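Local structure of N-methyltransferase (Streptoalloteichus sp. ATCC 53650, 5BSZ) at residues 49-54 and 110-115; 155-160 and 178-183; 148-153 and 233-238. The protein probably transfers a methyl group from S-adenosylmethionine to the amino group of a trideoxysugar destined for kedarcidin. All coordinates share one frame; numbering follows the deposited sequence.

Interaction 1: 49-54 and 110-115; sequences RSLLDV and AVCCLT. With SAH (S-adenosyl-L-homocysteine), chain B.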
loop_
_atom_site.group_PDB
_atom_site.type_symbol
_atom_site.label_atom_id
_atom_site.label_comp_id
_atom_site.label_asym_id
_atom_site.label_seq_id
_atom_site.Cartn_x
_atom_site.Cartn_y
_atom_site.Cartn_z
ATOM N N ARG A 49 29.178 -15.985 36.544
ATOM C CA ARG A 49 28.081 -15.189 37.150
ATOM C C ARG A 49 27.717 -13.910 36.416
ATOM O O ARG A 49 26.748 -13.235 36.765
ATOM C CB ARG A 49 28.358 -14.850 38.620
ATOM C CG ARG A 49 29.546 -13.949 38.866
ATOM C CD ARG A 49 29.782 -13.552 40.333
ATOM N NE ARG A 49 28.642 -13.063 41.121
ATOM C CZ ARG A 49 28.194 -11.815 41.274
ATOM N NH1 ARG A 49 27.156 -11.634 42.090
ATOM N NH2 ARG A 49 28.689 -10.734 40.645
ATOM N N SER A 50 28.520 -13.564 35.414
ATOM C CA SER A 50 28.277 -12.401 34.599
ATOM C C SER A 50 28.072 -12.815 33.137
ATOM O O SER A 50 28.719 -13.736 32.644
ATOM C CB SER A 50 29.420 -11.395 34.675
ATOM O OG SER A 50 30.615 -11.906 34.167
ATOM N N LEU A 51 27.155 -12.102 32.490
ATOM C CA LEU A 51 26.725 -12.468 31.112
ATOM C C LEU A 51 26.310 -11.226 30.333
ATOM O O LEU A 51 25.570 -10.351 30.839
ATOM C CB LEU A 51 25.566 -13.458 31.164
ATOM C CG LEU A 51 25.054 -13.929 29.779
ATOM C CD1 LEU A 51 24.689 -15.392 29.812
ATOM C CD2 LEU A 51 23.873 -13.114 29.320
ATOM N N LEU A 52 26.781 -11.158 29.090
ATOM C CA LEU A 52 26.302 -10.182 28.123
ATOM C C LEU A 52 25.525 -10.815 26.947
ATOM O O LEU A 52 26.009 -11.757 26.340
ATOM C CB LEU A 52 27.497 -9.424 27.584
ATOM C CG LEU A 52 27.208 -8.516 26.386
ATOM C CD1 LEU A 52 26.465 -7.263 26.808
ATOM C CD2 LEU A 52 28.394 -8.123 25.558
ATOM N N ASP A 53 24.291 -10.361 26.727
ATOM C CA ASP A 53 23.446 -10.810 25.606
ATOM C C ASP A 53 23.418 -9.732 24.518
ATOM O O ASP A 53 22.919 -8.603 24.692
ATOM C CB ASP A 53 22.052 -11.200 26.091
ATOM C CG ASP A 53 21.152 -11.785 24.982
ATOM O OD1 ASP A 53 21.720 -12.340 24.008
ATOM O OD2 ASP A 53 19.902 -11.682 25.120
ATOM N N VAL A 54 24.001 -10.089 23.376
ATOM C CA VAL A 54 24.229 -9.195 22.242
ATOM C C VAL A 54 23.088 -9.343 21.220
ATOM O O VAL A 54 22.791 -10.446 20.779
ATOM C CB VAL A 54 25.576 -9.483 21.566
ATOM C CG1 VAL A 54 25.784 -8.589 20.364
ATOM C CG2 VAL A 54 26.708 -9.330 22.578
ATOM N N ALA A 110 30.465 -14.940 30.366
ATOM C CA ALA A 110 29.826 -15.466 29.125
ATOM C C ALA A 110 29.281 -14.338 28.244
ATOM O O ALA A 110 28.807 -13.289 28.734
ATOM C CB ALA A 110 28.673 -16.362 29.495
ATOM N N VAL A 111 29.347 -14.559 26.936
ATOM C CA VAL A 111 28.691 -13.668 25.961
ATOM C C VAL A 111 27.799 -14.552 25.053
ATOM O O VAL A 111 28.228 -15.601 24.514
ATOM C CB VAL A 111 29.728 -12.865 25.153
ATOM C CG1 VAL A 111 29.080 -12.011 24.061
ATOM C CG2 VAL A 111 30.583 -11.929 26.032
ATOM N N CYS A 112 26.552 -14.131 24.859
ATOM C CA CYS A 112 25.710 -14.867 23.922
ATOM C C CYS A 112 25.089 -13.967 22.865
ATOM O O CYS A 112 24.925 -12.742 23.038
ATOM C CB CYS A 112 24.667 -15.717 24.656
ATOM S SG CYS A 112 23.495 -14.771 25.659
ATOM N N CYS A 113 24.732 -14.588 21.746
ATOM C CA CYS A 113 23.955 -13.913 20.721
ATOM C C CYS A 113 22.960 -14.943 20.177
ATOM O O CYS A 113 23.379 -15.975 19.622
ATOM C CB CYS A 113 24.928 -13.461 19.645
ATOM S SG CYS A 113 24.148 -12.546 18.290
ATOM N N LEU A 114 21.680 -14.689 20.385
ATOM C CA LEU A 114 20.689 -15.746 20.290
ATOM C C LEU A 114 19.755 -15.584 19.085
ATOM O O LEU A 114 19.658 -14.506 18.514
ATOM C CB LEU A 114 19.871 -15.789 21.574
ATOM C CG LEU A 114 20.689 -16.089 22.827
ATOM C CD1 LEU A 114 19.794 -16.090 24.046
ATOM C CD2 LEU A 114 21.406 -17.424 22.716
ATOM N N THR A 115 19.038 -16.665 18.786
ATOM C CA THR A 115 18.023 -16.760 17.747
ATOM C C THR A 115 18.452 -16.295 16.371
ATOM O O THR A 115 17.692 -15.684 15.646
ATOM C CB THR A 115 16.725 -16.078 18.204
ATOM O OG1 THR A 115 16.935 -14.676 18.322
ATOM C CG2 THR A 115 16.439 -16.530 19.529
HETATM N N SAH B . 18.275 -12.182 20.549
HETATM C CA SAH B . 16.861 -11.648 20.529
HETATM C CB SAH B . 16.563 -10.676 19.368
HETATM C CG SAH B . 15.766 -11.097 18.157
HETATM S SD SAH B . 15.446 -9.905 16.902
HETATM C C SAH B . 15.989 -12.861 20.659
HETATM O O SAH B . 16.393 -14.013 20.575
HETATM O OXT SAH B . 14.858 -12.711 21.011
HETATM C "C5'" SAH B . 17.031 -9.367 16.317
HETATM C "C4'" SAH B . 17.481 -8.126 17.112
HETATM O "O4'" SAH B . 18.797 -7.712 16.699
HETATM C "C3'" SAH B . 16.604 -6.903 16.860
HETATM O "O3'" SAH B . 16.109 -6.471 18.124
HETATM C "C2'" SAH B . 17.485 -5.811 16.274
HETATM O "O2'" SAH B . 17.165 -4.494 16.789
HETATM C "C1'" SAH B . 18.858 -6.295 16.664
HETATM N N9 SAH B . 19.951 -5.873 15.768
HETATM C C8 SAH B . 19.942 -5.827 14.403
HETATM N N7 SAH B . 21.125 -5.363 13.940
HETATM C C5 SAH B . 21.877 -5.077 15.035
HETATM C C6 SAH B . 23.218 -4.538 15.247
HETATM N N6 SAH B . 23.918 -4.243 14.136
HETATM N N1 SAH B . 23.646 -4.424 16.525
HETATM C C2 SAH B . 22.881 -4.711 17.582
HETATM N N3 SAH B . 21.638 -5.215 17.481
HETATM C C4 SAH B . 21.108 -5.416 16.250
HETATM O O HOH W 1 20.963 -12.329 21.573
#
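The carbonyl oxygen of C112 is met by two residues of the neighbouring strand. V54 N donates an almost straight hydrogen bond to C112 O (2.8 Å, 176° at the hydrogen), and the CA-H of D53 leans on the same oxygen. One residue pair earlier, L52 shows the alternation expected of parallel strands: its N-H goes to A110 O, while L52 O accepts from C112 N at 2.9 Å. Strands 50-54 and 110-113 are neighbours in the 3-2-1-4-5-7-6 sheet of a class I, Rossmann-like methyltransferase. Side chains sort by face. L51, D53, A110 and C112 share one, where C112 SG, placed between backbone N and carbonyl carbon (chi1 62°), comes within 4.0 Å of L51 CD2. L52 and V111 point to the other, and V54 CG2 meets V111 CG1 at 3.9 Å. Beyond V54 the strands part, and water 1 accepts the N-H of L114 at 2.7 Å within hydrogen-bonding reach of D53 OD1 and V54 O. T115, whose N-H bonds to D147, sets its hydroxyl beside the carboxylate of S-adenosyl-L-homocysteine, though too tightly modelled for the details to be trusted. A valine in its place removes the hydroxyl, and that carboxylate would probably lose a polar neighbour. The homocysteine amino N also gives a weak hydrogen bond to L114 O, which implies that main chain just past the strand end helps to receive the ligand's polar tail.

Interaction 2: 155-160 and 178-183; sequences FLDGHI and SHRIGD. With THM (thymidine), chain G.
The guanidinium of R180 has F155 CD2 over one face, 3.8 Å above its plane and toward the rim, and the carboxylate of D157 at its edge. Ring and guanidinium stand nearly perpendicular, 83° apart, and it is the edge of the F155 ring that R180 NH1 and S178 OG approach, the hydroxyl lying 3.5 Å from F155 CZ. The H159 ring presents a face to the deoxyribose of thymidine, with C5' above it toward the rim and C3' 3.3 Å from H159 CG. D157 is gripped side-on in a salt bridge: R180 NE reaches the syn lone pair of D157 OD1 at 3.0 Å, and R180 NH1 gives D157 OD2 a straighter bond (166°) from the syn side, out of the carboxylate plane. The R180 chain runs extended as far as CD, and a bend at chi3 (-51°) then turns NE aside. NH1 also makes a weak bond to F155 O, and NH2 bonds to P152 O, so the cation ties down several points of one loop. That loop leads from the Rossmann-like sheet into the four-stranded antiparallel sheet, of which 171-181 is an inner strand, and S178 N meets H159 O just where the chain enters it. Water 2 accepts from H159 N, donates to L156 O and is hydrogen-bonded to S178 OG. Thymidine is held from both segments: L156 N donates to its O2 at 3.0 Å, and S178 OG shares a hydrogen bond of 2.7 Å with its O3'.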
loop_
_atom_site.group_PDB
_atom_site.type_symbol
_atom_site.label_atom_id
_atom_site.label_comp_id
_atom_site.label_asym_id
_atom_site.label_seq_id
_atom_site.Cartn_x
_atom_site.Cartn_y
_atom_site.Cartn_z
ATOM N N PHE A 155 18.617 -24.680 5.591
ATOM C CA PHE A 155 17.486 -23.790 5.367
ATOM C C PHE A 155 16.451 -24.522 4.527
ATOM O O PHE A 155 16.804 -25.167 3.554
ATOM C CB PHE A 155 17.929 -22.512 4.678
ATOM C CG PHE A 155 16.800 -21.566 4.388
ATOM C CD1 PHE A 155 16.229 -20.819 5.424
ATOM C CD2 PHE A 155 16.250 -21.494 3.133
ATOM C CE1 PHE A 155 15.142 -19.987 5.180
ATOM C CE2 PHE A 155 15.197 -20.621 2.871
ATOM C CZ PHE A 155 14.634 -19.875 3.894
ATOM N N LEU A 156 15.184 -24.399 4.907
ATOM C CA LEU A 156 14.103 -25.108 4.233
ATOM C C LEU A 156 13.305 -24.107 3.453
ATOM O O LEU A 156 12.800 -23.189 4.022
ATOM C CB LEU A 156 13.182 -25.778 5.267
ATOM C CG LEU A 156 13.904 -26.904 6.010
ATOM C CD1 LEU A 156 12.956 -27.510 7.043
ATOM C CD2 LEU A 156 14.551 -27.944 5.066
ATOM N N ASP A 157 13.195 -24.304 2.150
ATOM C CA ASP A 157 12.344 -23.513 1.276
ATOM C C ASP A 157 10.891 -23.852 1.622
ATOM O O ASP A 157 10.599 -24.902 2.183
ATOM C CB ASP A 157 12.666 -23.899 -0.176
ATOM C CG ASP A 157 14.170 -23.888 -0.441
ATOM O OD1 ASP A 157 14.710 -22.770 -0.404
ATOM O OD2 ASP A 157 14.829 -24.952 -0.622
ATOM N N GLY A 158 9.996 -22.929 1.346
ATOM C CA GLY A 158 8.557 -23.145 1.515
ATOM C C GLY A 158 7.965 -22.732 2.854
ATOM O O GLY A 158 6.831 -23.072 3.153
ATOM N N HIS A 159 8.694 -22.021 3.705
ATOM C CA HIS A 159 8.120 -21.712 4.993
ATOM C C HIS A 159 7.036 -20.609 4.861
ATOM O O HIS A 159 7.292 -19.579 4.247
ATOM C CB HIS A 159 9.176 -21.232 5.954
ATOM C CG HIS A 159 8.612 -20.796 7.278
ATOM N ND1 HIS A 159 8.097 -21.685 8.196
ATOM C CD2 HIS A 159 8.487 -19.570 7.838
ATOM C CE1 HIS A 159 7.667 -21.027 9.259
ATOM N NE2 HIS A 159 7.909 -19.741 9.073
ATOM N N ILE A 160 5.878 -20.833 5.478
ATOM C CA ILE A 160 4.779 -19.852 5.549
ATOM C C ILE A 160 4.202 -20.033 6.914
ATOM O O ILE A 160 3.994 -21.148 7.306
ATOM C CB ILE A 160 3.657 -20.117 4.529
ATOM C CG1 ILE A 160 4.215 -19.877 3.141
ATOM C CG2 ILE A 160 2.448 -19.217 4.826
ATOM C CD1 ILE A 160 3.463 -20.484 1.993
ATOM N N SER A 178 9.168 -16.964 3.790
ATOM C CA SER A 178 10.620 -16.823 3.582
ATOM C C SER A 178 11.060 -17.530 2.304
ATOM O O SER A 178 10.419 -18.477 1.869
ATOM C CB SER A 178 11.391 -17.269 4.823
ATOM O OG SER A 178 11.532 -18.686 4.899
ATOM N N HIS A 179 12.113 -17.042 1.669
ATOM C CA HIS A 179 12.698 -17.707 0.525
ATOM C C HIS A 179 14.180 -17.393 0.431
ATOM O O HIS A 179 14.696 -16.413 0.998
ATOM C CB HIS A 179 12.017 -17.356 -0.800
ATOM C CG HIS A 179 12.259 -15.969 -1.302
ATOM N ND1 HIS A 179 11.572 -14.870 -0.819
ATOM C CD2 HIS A 179 13.034 -15.517 -2.311
ATOM C CE1 HIS A 179 11.976 -13.803 -1.463
ATOM N NE2 HIS A 179 12.897 -14.156 -2.336
ATOM N N ARG A 180 14.844 -18.235 -0.338
ATOM C CA ARG A 180 16.282 -18.231 -0.431
ATOM C C ARG A 180 16.649 -17.404 -1.638
ATOM O O ARG A 180 16.008 -17.495 -2.697
ATOM C CB ARG A 180 16.693 -19.703 -0.584
ATOM C CG ARG A 180 18.168 -19.950 -0.817
ATOM C CD ARG A 180 18.365 -21.342 -1.463
ATOM N NE ARG A 180 17.686 -22.438 -0.759
ATOM C CZ ARG A 180 18.218 -23.187 0.208
ATOM N NH1 ARG A 180 17.508 -24.157 0.752
ATOM N NH2 ARG A 180 19.472 -22.969 0.605
ATOM N N ILE A 181 17.648 -16.546 -1.492
ATOM C CA ILE A 181 18.301 -15.869 -2.608
ATOM C C ILE A 181 19.817 -15.959 -2.483
ATOM O O ILE A 181 20.422 -15.381 -1.553
ATOM C CB ILE A 181 17.999 -14.366 -2.630
ATOM C CG1 ILE A 181 16.490 -14.093 -2.660
ATOM C CG2 ILE A 181 18.686 -13.691 -3.821
ATOM C CD1 ILE A 181 16.251 -12.654 -2.245
ATOM N N GLY A 182 20.457 -16.662 -3.411
ATOM C CA GLY A 182 21.901 -16.940 -3.284
ATOM C C GLY A 182 22.167 -17.547 -1.897
ATOM O O GLY A 182 21.540 -18.529 -1.545
ATOM N N ASP A 183 23.065 -16.965 -1.105
ATOM C CA ASP A 183 23.295 -17.419 0.273
ATOM C C ASP A 183 22.615 -16.523 1.331
ATOM O O ASP A 183 23.119 -16.405 2.434
ATOM C CB ASP A 183 24.789 -17.619 0.581
ATOM C CG ASP A 183 25.555 -16.297 0.638
ATOM O OD1 ASP A 183 25.062 -15.354 0.008
ATOM O OD2 ASP A 183 26.629 -16.137 1.277
HETATM O "O5'" THM G . 11.089 -20.154 12.012
HETATM C "C5'" THM G . 10.727 -20.342 10.628
HETATM C "C4'" THM G . 11.953 -20.268 9.712
HETATM O "O4'" THM G . 12.691 -21.428 10.106
HETATM C "C3'" THM G . 11.711 -20.409 8.183
HETATM O "O3'" THM G . 12.244 -19.291 7.441
HETATM C "C2'" THM G . 12.365 -21.724 7.714
HETATM C "C1'" THM G . 13.218 -22.075 8.945
HETATM N N1 THM G . 13.525 -23.470 9.301
HETATM C C2 THM G . 14.596 -23.944 8.520
HETATM O O2 THM G . 15.019 -23.160 7.657
HETATM N N3 THM G . 15.118 -25.160 8.654
HETATM C C4 THM G . 14.670 -25.990 9.597
HETATM O O4 THM G . 15.188 -27.146 9.737
HETATM C C5 THM G . 13.563 -25.506 10.446
HETATM C C5M THM G . 13.097 -26.503 11.475
HETATM C C6 THM G . 13.029 -24.231 10.289
HETATM O O HOH W 2 11.545 -21.124 3.429
HETATM O O HOH W 3 13.331 -20.736 -1.124
HETATM O O HOH W 4 16.221 -24.586 -2.676
HETATM O O HOH W 5 10.653 -20.640 0.068
HETATM O O HOH W 6 7.655 -19.574 1.479
#

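Interaction 3: 148-153 and 233-238; sequences PWWSPG and VGQPRR. With THM (thymidine), chain G.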
loop_
_atom_site.group_PDB
_atom_site.type_symbol
_atom_site.label_atom_id
_atom_site.label_comp_id
_atom_site.label_asym_id
_atom_site.label_seq_id
_atom_site.Cartn_x
_atom_site.Cartn_y
_atom_site.Cartn_z
ATOM N N PRO A 148 23.210 -20.006 16.010
ATOM C CA PRO A 148 23.381 -19.618 14.624
ATOM C C PRO A 148 22.047 -19.576 13.899
ATOM O O PRO A 148 21.060 -20.141 14.373
ATOM C CB PRO A 148 24.277 -20.739 14.057
ATOM C CG PRO A 148 23.791 -21.929 14.786
ATOM C CD PRO A 148 23.525 -21.433 16.195
ATOM N N TRP A 149 22.008 -18.854 12.790
ATOM C CA TRP A 149 20.882 -18.996 11.845
ATOM C C TRP A 149 21.183 -20.252 11.017
ATOM O O TRP A 149 22.253 -20.905 11.218
ATOM C CB TRP A 149 20.796 -17.731 10.974
ATOM C CG TRP A 149 19.653 -17.729 9.985
ATOM C CD1 TRP A 149 19.772 -17.592 8.631
ATOM C CD2 TRP A 149 18.251 -17.916 10.234
ATOM N NE1 TRP A 149 18.551 -17.667 8.041
ATOM C CE2 TRP A 149 17.596 -17.878 8.998
ATOM C CE3 TRP A 149 17.483 -18.092 11.378
ATOM C CZ2 TRP A 149 16.212 -18.024 8.873
ATOM C CZ3 TRP A 149 16.102 -18.213 11.249
ATOM C CH2 TRP A 149 15.485 -18.213 9.998
ATOM N N TRP A 150 20.216 -20.622 10.165
ATOM C CA TRP A 150 20.350 -21.743 9.236
ATOM C C TRP A 150 21.508 -21.607 8.268
ATOM O O TRP A 150 22.009 -20.509 8.020
ATOM C CB TRP A 150 19.016 -22.083 8.534
ATOM C CG TRP A 150 17.900 -22.297 9.517
ATOM C CD1 TRP A 150 16.908 -21.388 9.873
ATOM C CD2 TRP A 150 17.683 -23.448 10.339
ATOM N NE1 TRP A 150 16.077 -21.931 10.858
ATOM C CE2 TRP A 150 16.527 -23.196 11.143
ATOM C CE3 TRP A 150 18.336 -24.688 10.471
ATOM C CZ2 TRP A 150 16.055 -24.134 12.075
ATOM C CZ3 TRP A 150 17.832 -25.626 11.374
ATOM C CH2 TRP A 150 16.711 -25.347 12.156
ATOM N N SER A 151 21.977 -22.771 7.782
ATOM C CA SER A 151 23.062 -22.862 6.807
ATOM C C SER A 151 22.457 -23.106 5.429
ATOM O O SER A 151 21.303 -23.505 5.328
ATOM C CB SER A 151 23.926 -24.083 7.206
ATOM O OG SER A 151 24.737 -23.731 8.340
ATOM N N PRO A 152 23.253 -22.985 4.363
ATOM C CA PRO A 152 22.666 -23.322 3.059
ATOM C C PRO A 152 22.039 -24.695 3.031
ATOM O O PRO A 152 20.966 -24.812 2.440
ATOM C CB PRO A 152 23.863 -23.234 2.115
ATOM C CG PRO A 152 24.674 -22.170 2.725
ATOM C CD PRO A 152 24.579 -22.385 4.198
ATOM N N GLY A 153 22.668 -25.684 3.687
ATOM C CA GLY A 153 22.154 -27.074 3.742
ATOM C C GLY A 153 20.843 -27.253 4.467
ATOM O O GLY A 153 19.941 -27.995 4.024
ATOM N N VAL A 233 22.068 -29.265 22.148
ATOM C CA VAL A 233 21.371 -28.072 22.607
ATOM C C VAL A 233 21.119 -27.243 21.365
ATOM O O VAL A 233 21.643 -27.568 20.304
ATOM C CB VAL A 233 22.254 -27.238 23.577
ATOM C CG1 VAL A 233 22.163 -27.795 24.991
ATOM C CG2 VAL A 233 23.718 -27.205 23.114
ATOM N N GLY A 234 20.368 -26.156 21.491
ATOM C CA GLY A 234 19.973 -25.415 20.276
ATOM C C GLY A 234 18.882 -26.153 19.507
ATOM O O GLY A 234 18.394 -27.161 19.982
ATOM N N GLN A 235 18.454 -25.614 18.370
ATOM C CA GLN A 235 17.410 -26.212 17.555
ATOM C C GLN A 235 17.957 -27.443 16.852
ATOM O O GLN A 235 19.185 -27.535 16.568
ATOM C CB GLN A 235 16.861 -25.174 16.550
ATOM C CG GLN A 235 16.305 -23.924 17.238
ATOM C CD GLN A 235 15.368 -23.068 16.415
ATOM O OE1 GLN A 235 15.225 -21.841 16.641
ATOM N NE2 GLN A 235 14.680 -23.706 15.482
ATOM N N PRO A 236 17.068 -28.421 16.614
ATOM C CA PRO A 236 17.466 -29.594 15.828
ATOM C C PRO A 236 18.024 -29.200 14.475
ATOM O O PRO A 236 17.496 -28.295 13.841
ATOM C CB PRO A 236 16.142 -30.362 15.674
ATOM C CG PRO A 236 15.423 -30.045 16.939
ATOM C CD PRO A 236 15.710 -28.585 17.151
ATOM N N ARG A 237 19.120 -29.848 14.106
ATOM C CA ARG A 237 19.801 -29.730 12.832
ATOM C C ARG A 237 20.561 -28.424 12.782
ATOM O O ARG A 237 21.252 -28.133 11.816
ATOM C CB ARG A 237 18.846 -29.832 11.627
ATOM C CG ARG A 237 17.782 -30.917 11.680
ATOM C CD ARG A 237 17.461 -31.403 10.266
ATOM N NE ARG A 237 16.994 -30.294 9.443
ATOM C CZ ARG A 237 17.214 -30.118 8.140
ATOM N NH1 ARG A 237 16.724 -29.024 7.573
ATOM N NH2 ARG A 237 17.869 -31.009 7.395
ATOM N N ARG A 238 20.493 -27.591 13.810
ATOM C CA ARG A 238 21.540 -26.574 13.810
ATOM C C ARG A 238 22.446 -26.437 14.986
ATOM O O ARG A 238 23.582 -26.054 14.814
ATOM C CB ARG A 238 21.073 -25.184 13.398
ATOM C CG ARG A 238 19.925 -24.612 14.134
ATOM C CD ARG A 238 19.638 -23.227 13.529
ATOM N NE ARG A 238 19.208 -22.426 14.694
ATOM C CZ ARG A 238 18.364 -21.409 14.702
ATOM N NH1 ARG A 238 17.755 -21.028 13.594
ATOM N NH2 ARG A 238 18.193 -20.742 15.844
HETATM O "O5'" THM G . 11.089 -20.154 12.012
HETATM C "C5'" THM G . 10.727 -20.342 10.628
HETATM C "C4'" THM G . 11.953 -20.268 9.712
HETATM O "O4'" THM G . 12.691 -21.428 10.106
HETATM C "C3'" THM G . 11.711 -20.409 8.183
HETATM O "O3'" THM G . 12.244 -19.291 7.441
HETATM C "C2'" THM G . 12.365 -21.724 7.714
HETATM C "C1'" THM G . 13.218 -22.075 8.945
HETATM N N1 THM G . 13.525 -23.470 9.301
HETATM C C2 THM G . 14.596 -23.944 8.520
HETATM O O2 THM G . 15.019 -23.160 7.657
HETATM N N3 THM G . 15.118 -25.160 8.654
HETATM C C4 THM G . 14.670 -25.990 9.597
HETATM O O4 THM G . 15.188 -27.146 9.737
HETATM C C5 THM G . 13.563 -25.506 10.446
HETATM C C5M THM G . 13.097 -26.503 11.475
HETATM C C6 THM G . 13.029 -24.231 10.289
HETATM O O HOH W 7 17.690 -29.261 4.606
#
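W150 turns its CG anti to its carbonyl carbon (chi1 -53°), while R238 places CG between backbone N and carbonyl carbon (chi1 54°), and the two side chains cross at about a right angle. R238 CD then makes a CH-pi contact 3.5 Å from the centroid of the six-membered ring of W150. Its CZ sits 4.7 Å from the centroid of the five-membered ring, over the face, as a cation-pi partner. The opposite face of the indole carries the thymine base, with N3 of thymidine 3.4 Å above the plane and over its centre, so W150 is held between nucleoside and arginine. Both segments are loops of the Rossmann-like domain: one follows strand 143-146, the other joins antiparallel strands 225-230 and 240-245, the latter lying next to 143-146. P148 O lies over one face of the R238 guanidinium, too poorly angled for a hydrogen bond, and Q235 CD is over the other; NH2 forms a salt bridge with D147. R237 reaches around to the base edge, where its NH1 donates to thymidine O4 (3.3 Å, 168°). The same nitrogen donates to water 7, which in turn donates to G153 O at 2.6 Å.

Following the chain from the N terminus, interaction 1 closes first, joining two inner strands of the Rossmann-like sheet across 55 residues that include strands 71-76 and 94-96, the rest of the sheet on that side. Interaction 3 opens later, just past strand 143-146. Before it closes at 233-238, the chain passes through 155-160 and 178-183, so interaction 2 is nested inside its long loop. These two touch directly, through F155 against W150 and through L156 against R237, and they share thymidine. Interaction 3 also approaches interaction 1, the R238 side chain being about 5 Å from that of T115, and so sits between the cofactor end of the sheet and the antiparallel sheet.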